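Local coordinates for SspB protein (Streptomyces clavuligerus, PDB 6JUF) that probably acts as a metal-dependent DNase within the phosphorothioation-sensing SspABCD–SspE system that defends the bacterium against phages, at residues B[254-259]-B[272-276]; B[246-252]-B[300-306]. All blocks are in the same frame, centred on the assembly; numbering follows the deposited sequence.

Interaction 1: residues B[254-259]-B[272-276]; sequences LARLAN and EADIA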
loop_
_atom_site.group_PDB
_atom_site.type_symbol
_atom_site.label_atom_id
_atom_site.label_comp_id
_atom_site.label_asym_id
_atom_site.label_seq_id
_atom_site.Cartn_x
_atom_site.Cartn_y
_atom_site.Cartn_z
ATOM N N LEU B 254 24.157 -4.771 23.367
ATOM C CA LEU B 254 22.886 -4.070 23.188
ATOM C C LEU B 254 23.109 -2.569 22.948
ATOM O O LEU B 254 22.373 -1.958 22.193
ATOM C CB LEU B 254 21.920 -4.312 24.337
ATOM C CG LEU B 254 20.972 -5.510 24.228
ATOM C CD1 LEU B 254 19.809 -5.121 23.288
ATOM C CD2 LEU B 254 21.661 -6.754 23.690
ATOM N N ALA B 255 24.092 -1.979 23.610
ATOM C CA ALA B 255 24.368 -0.551 23.420
ATOM C C ALA B 255 24.715 -0.242 21.966
ATOM O O ALA B 255 24.235 0.775 21.418
ATOM C CB ALA B 255 25.546 -0.136 24.333
ATOM N N ARG B 256 25.548 -1.080 21.337
ATOM C CA ARG B 256 25.874 -0.914 19.902
ATOM C C ARG B 256 24.651 -1.157 19.024
ATOM O O ARG B 256 24.402 -0.396 18.072
ATOM C CB ARG B 256 26.984 -1.848 19.475
ATOM C CG ARG B 256 28.379 -1.401 19.965
ATOM C CD ARG B 256 29.413 -2.439 19.580
ATOM N NE ARG B 256 29.478 -2.541 18.120
ATOM C CZ ARG B 256 29.974 -3.567 17.435
ATOM N NH1 ARG B 256 30.470 -4.641 18.054
ATOM N NH2 ARG B 256 29.957 -3.517 16.096
ATOM N N LEU B 257 23.886 -2.214 19.317
ATOM C CA LEU B 257 22.652 -2.409 18.537
ATOM C C LEU B 257 21.687 -1.216 18.586
ATOM O O LEU B 257 21.067 -0.869 17.568
ATOM C CB LEU B 257 21.915 -3.691 18.939
ATOM C CG LEU B 257 22.623 -5.018 18.596
ATOM C CD1 LEU B 257 21.892 -6.136 19.349
ATOM C CD2 LEU B 257 22.657 -5.289 17.079
ATOM N N ALA B 258 21.565 -0.593 19.753
ATOM C CA ALA B 258 20.682 0.530 19.960
ATOM C C ALA B 258 21.252 1.817 19.389
ATOM O O ALA B 258 20.453 2.663 19.007
ATOM C CB ALA B 258 20.458 0.722 21.472
ATOM N N ASN B 259 22.592 2.003 19.422
ATOM C CA ASN B 259 23.141 3.347 19.174
ATOM C C ASN B 259 24.098 3.531 17.986
ATOM O O ASN B 259 24.339 4.684 17.556
ATOM C CB ASN B 259 23.849 3.831 20.432
ATOM C CG ASN B 259 22.911 3.887 21.615
ATOM O OD1 ASN B 259 21.873 4.486 21.546
ATOM N ND2 ASN B 259 23.257 3.217 22.682
ATOM N N GLU B 272 16.827 0.842 23.155
ATOM C CA GLU B 272 17.568 -0.335 23.621
ATOM C C GLU B 272 16.661 -1.340 24.308
ATOM O O GLU B 272 16.860 -2.533 24.099
ATOM C CB GLU B 272 18.710 0.073 24.577
ATOM C CG GLU B 272 19.737 -1.024 24.771
ATOM C CD GLU B 272 20.906 -0.553 25.606
ATOM O OE1 GLU B 272 21.561 0.468 25.265
ATOM O OE2 GLU B 272 21.172 -1.227 26.588
ATOM N N ALA B 273 15.708 -0.879 25.135
ATOM C CA ALA B 273 14.802 -1.752 25.904
ATOM C C ALA B 273 13.981 -2.558 24.927
ATOM O O ALA B 273 13.674 -3.731 25.170
ATOM C CB ALA B 273 13.856 -0.943 26.828
ATOM N N ASP B 274 13.564 -1.918 23.841
ATOM C CA ASP B 274 12.721 -2.549 22.832
ATOM C C ASP B 274 13.502 -3.653 22.099
ATOM O O ASP B 274 12.956 -4.714 21.763
ATOM C CB ASP B 274 12.299 -1.504 21.786
ATOM C CG ASP B 274 11.477 -0.393 22.380
ATOM O OD1 ASP B 274 10.616 -0.708 23.224
ATOM O OD2 ASP B 274 11.703 0.778 21.981
ATOM N N ILE B 275 14.754 -3.367 21.786
ATOM C CA ILE B 275 15.608 -4.353 21.149
ATOM C C ILE B 275 15.832 -5.521 22.119
ATOM O O ILE B 275 15.814 -6.681 21.716
ATOM C CB ILE B 275 16.933 -3.718 20.739
ATOM C CG1 ILE B 275 16.722 -2.647 19.646
ATOM C CG2 ILE B 275 17.917 -4.744 20.240
ATOM C CD1 ILE B 275 17.940 -1.750 19.469
ATOM N N ALA B 276 16.056 -5.213 23.394
ATOM C CA ALA B 276 16.266 -6.300 24.371
ATOM C C ALA B 276 15.057 -7.184 24.475
ATOM O O ALA B 276 15.175 -8.412 24.548
ATOM C CB ALA B 276 16.573 -5.688 25.740
#

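Interaction 2: residues B[246-252]-B[300-306]; sequences TRNAGSI and LTFTSGP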
loop_
_atom_site.group_PDB
_atom_site.type_symbol
_atom_site.label_atom_id
_atom_site.label_comp_id
_atom_site.label_asym_id
_atom_site.label_seq_id
_atom_site.Cartn_x
_atom_site.Cartn_y
_atom_site.Cartn_z
ATOM N N THR B 246 31.421 -10.364 11.328
ATOM C CA THR B 246 31.881 -11.712 11.701
ATOM C C THR B 246 31.083 -12.845 11.106
ATOM O O THR B 246 29.875 -12.731 10.905
ATOM C CB THR B 246 32.043 -11.906 13.222
ATOM O OG1 THR B 246 32.612 -13.205 13.471
ATOM C CG2 THR B 246 30.751 -11.773 13.969
ATOM N N ARG B 247 31.770 -13.950 10.868
ATOM C CA ARG B 247 31.221 -15.108 10.182
ATOM C C ARG B 247 31.101 -16.271 11.185
ATOM O O ARG B 247 30.676 -17.402 10.851
ATOM C CB ARG B 247 32.194 -15.475 9.040
ATOM C CG ARG B 247 31.610 -16.344 7.951
ATOM C CD ARG B 247 32.663 -16.799 6.941
ATOM N NE ARG B 247 33.516 -15.696 6.485
ATOM C CZ ARG B 247 33.227 -14.856 5.481
ATOM N NH1 ARG B 247 32.091 -14.967 4.796
ATOM N NH2 ARG B 247 34.086 -13.894 5.161
ATOM N N ASN B 248 31.481 -15.994 12.414
ATOM C CA ASN B 248 31.685 -17.031 13.418
ATOM C C ASN B 248 30.880 -16.763 14.672
ATOM O O ASN B 248 30.251 -15.689 14.799
ATOM C CB ASN B 248 33.169 -17.089 13.807
ATOM C CG ASN B 248 34.080 -17.458 12.636
ATOM O OD1 ASN B 248 33.842 -18.447 11.930
ATOM N ND2 ASN B 248 35.139 -16.662 12.435
ATOM N N ALA B 249 30.930 -17.685 15.632
ATOM C CA ALA B 249 30.358 -17.453 16.955
ATOM C C ALA B 249 30.901 -16.147 17.480
ATOM O O ALA B 249 32.066 -15.812 17.243
ATOM C CB ALA B 249 30.735 -18.565 17.918
ATOM N N GLY B 250 30.059 -15.409 18.177
ATOM C CA GLY B 250 30.486 -14.118 18.721
ATOM C C GLY B 250 29.392 -13.449 19.533
ATOM O O GLY B 250 28.520 -14.104 20.118
ATOM N N SER B 251 29.485 -12.129 19.618
ATOM C CA SER B 251 28.532 -11.346 20.389
ATOM C C SER B 251 28.563 -9.911 19.907
ATOM O O SER B 251 29.519 -9.480 19.249
ATOM C CB SER B 251 28.848 -11.408 21.886
ATOM O OG SER B 251 30.085 -10.749 22.144
ATOM N N ILE B 252 27.511 -9.186 20.237
ATOM C CA ILE B 252 27.435 -7.745 19.992
ATOM C C ILE B 252 26.584 -7.113 21.096
ATOM O O ILE B 252 25.571 -7.667 21.503
ATOM C CB ILE B 252 26.795 -7.431 18.595
ATOM C CG1 ILE B 252 26.697 -5.917 18.365
ATOM C CG2 ILE B 252 25.448 -8.098 18.452
ATOM C CD1 ILE B 252 26.542 -5.546 16.880
ATOM N N LEU B 300 24.069 -9.603 23.007
ATOM C CA LEU B 300 23.531 -10.773 22.303
ATOM C C LEU B 300 24.673 -11.689 21.888
ATOM O O LEU B 300 25.645 -11.253 21.238
ATOM C CB LEU B 300 22.768 -10.305 21.067
ATOM C CG LEU B 300 22.343 -11.346 20.007
ATOM C CD1 LEU B 300 21.249 -12.248 20.574
ATOM C CD2 LEU B 300 21.868 -10.615 18.733
ATOM N N THR B 301 24.598 -12.964 22.297
ATOM C CA THR B 301 25.591 -13.928 21.901
ATOM C C THR B 301 25.008 -14.912 20.898
ATOM O O THR B 301 23.792 -15.217 20.938
ATOM C CB THR B 301 26.182 -14.664 23.104
ATOM O OG1 THR B 301 25.200 -15.547 23.674
ATOM C CG2 THR B 301 26.716 -13.626 24.117
ATOM N N PHE B 302 25.867 -15.426 20.031
ATOM C CA PHE B 302 25.477 -16.454 19.072
ATOM C C PHE B 302 26.588 -17.522 18.949
ATOM O O PHE B 302 27.774 -17.154 18.846
ATOM C CB PHE B 302 25.134 -15.814 17.671
ATOM C CG PHE B 302 26.014 -14.599 17.315
ATOM C CD1 PHE B 302 25.631 -13.308 17.753
ATOM C CD2 PHE B 302 27.203 -14.739 16.590
ATOM C CE1 PHE B 302 26.453 -12.223 17.470
ATOM C CE2 PHE B 302 27.999 -13.617 16.318
ATOM C CZ PHE B 302 27.612 -12.371 16.753
ATOM N N THR B 303 26.202 -18.810 19.001
ATOM C CA THR B 303 27.196 -19.923 19.126
ATOM C C THR B 303 27.664 -20.362 17.742
ATOM O O THR B 303 28.495 -21.279 17.610
ATOM C CB THR B 303 26.581 -21.135 19.836
ATOM O OG1 THR B 303 25.381 -21.562 19.131
ATOM C CG2 THR B 303 26.271 -20.843 21.298
ATOM N N SER B 304 27.110 -19.724 16.696
ATOM C CA SER B 304 27.581 -19.973 15.339
ATOM C C SER B 304 27.381 -18.734 14.514
ATOM O O SER B 304 26.944 -17.708 15.053
ATOM C CB SER B 304 26.914 -21.217 14.691
ATOM O OG SER B 304 25.513 -21.026 14.476
ATOM N N GLY B 305 27.771 -18.774 13.245
ATOM C CA GLY B 305 27.801 -17.586 12.382
ATOM C C GLY B 305 26.468 -16.860 12.403
ATOM O O GLY B 305 25.415 -17.471 12.193
ATOM N N PRO B 306 26.488 -15.550 12.578
ATOM C CA PRO B 306 25.207 -14.854 12.736
ATOM C C PRO B 306 24.377 -14.690 11.461
ATOM O O PRO B 306 23.132 -14.511 11.559
ATOM C CB PRO B 306 25.600 -13.490 13.294
ATOM C CG PRO B 306 27.021 -13.308 12.827
ATOM C CD PRO B 306 27.625 -14.696 12.925
#

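Interaction 1: residues B[254-259]-B[272-276]
Two short helical segments meet here at a steep angle: the axes of 254-259 and 272-276 come within 9.2 Å of each other, and their N-to-C directions differ by 117°. The approach is tightest where the C-terminal part of the first meets the start of the second, with the CA atoms of A258 and E272 just 4.9 Å apart. So close a meeting of backbones depends on small side chains, and A258 supplies one: its CB lies 3.6 Å from E272 CB. The apolar part of the interface centres on I275, which points at the first helix and is shared by three of its residues: I275 CG2 lies 3.6 Å from L254 CD1 and 4.3 Å from L257 CD1, while I275 CD1 reaches A258 CA at 3.6 Å. L254 extends further along the second helix, its CD1 4.1 Å from A276 CB. Toward solvent, E272 acts as a knob in the hole formed by L254, A255, A258 and N259; the aliphatic part of its side chain crosses this surface, and E272 OE1 comes to 3.5 Å from A255 CA. Beneath, C238 of helix 231-243 touches both L257 and I275, and L279, further along helix 272-285, receives L254 and L257, so the pair closes a three-helix core. Such a steeply crossed pair, packed on a preceding helix and followed by a β-hairpin, is consistent with the helix-turn-helix of a winged-helix fold, whose second helix often reads DNA; the contact itself does not settle whether helix 272-285 does.

Interaction 2: residues B[246-252]-B[300-306]
Before any strand pairing begins, T246 folds the incoming chain into an ST turn, its OG1 accepting a hydrogen bond from N248 N at 3.2 Å. The same residue packs on the other segment through T246 CG2, 4.1 Å from F302 CE2 at the ring edge and 4.2 Å from P306 CG. R247 contributes backbone: its O lies 3.3 Å from G305 CA, on the side where a β-carbon would clash, so glycine suits this N-cap position ahead of helix 306-317. N248 O then approaches F302 CE2 and P306 CD, each at 3.4 Å, and A249 CA makes a CA-H...O contact with F302 O at 3.2 Å. Regular antiparallel pairing follows. G250 and F302 form a hydrogen-bonded pair, G250 N to F302 O and F302 N to G250 O, both 3.0 Å. The F302 ring folds over the backbone of G250, whose extended angles and missing side chain accommodate it, in the manner described as aromatic rescue of glycine. S251 and T301 form the next, non-hydrogen-bonded pair, with S251 CB 3.8 Å from T301 CG2 on the face opposite F302. I252 and L300 form the next hydrogen-bonded pair, I252 N to L300 O at 3.0 Å and L300 N to I252 O at 2.9 Å. On their face, I252 and F302 settle on helix 231-243, touching Y241, L239 and A242, and F302 also meets L309 of helix 306-317. An edge strand joined to the returning strand of a β-hairpin, in order 1-3-2, matches the small antiparallel sheet of a winged helix, an assignment resting on topology.

The two contacts show how a compact domain can be built by nesting one closure inside another. After helix 231-243 the chain enters 246-252, runs directly into helix 254-259, turns through helix 264-268 and reaches 272-276, where interaction 1 closes the inner, short loop. It then follows the rest of helix 272-285 and the hairpin strands 289-293 and 298-302 before interaction 2 closes the outer loop at 300-306. Their centres are 16 Å apart, yet the two touch: L254 CD2 lies 3.8 Å from L300 N, and L257 CD2 lies 3.9 Å from I252 CD1. Helix pair, sheet and helix 231-243 thereby share one core.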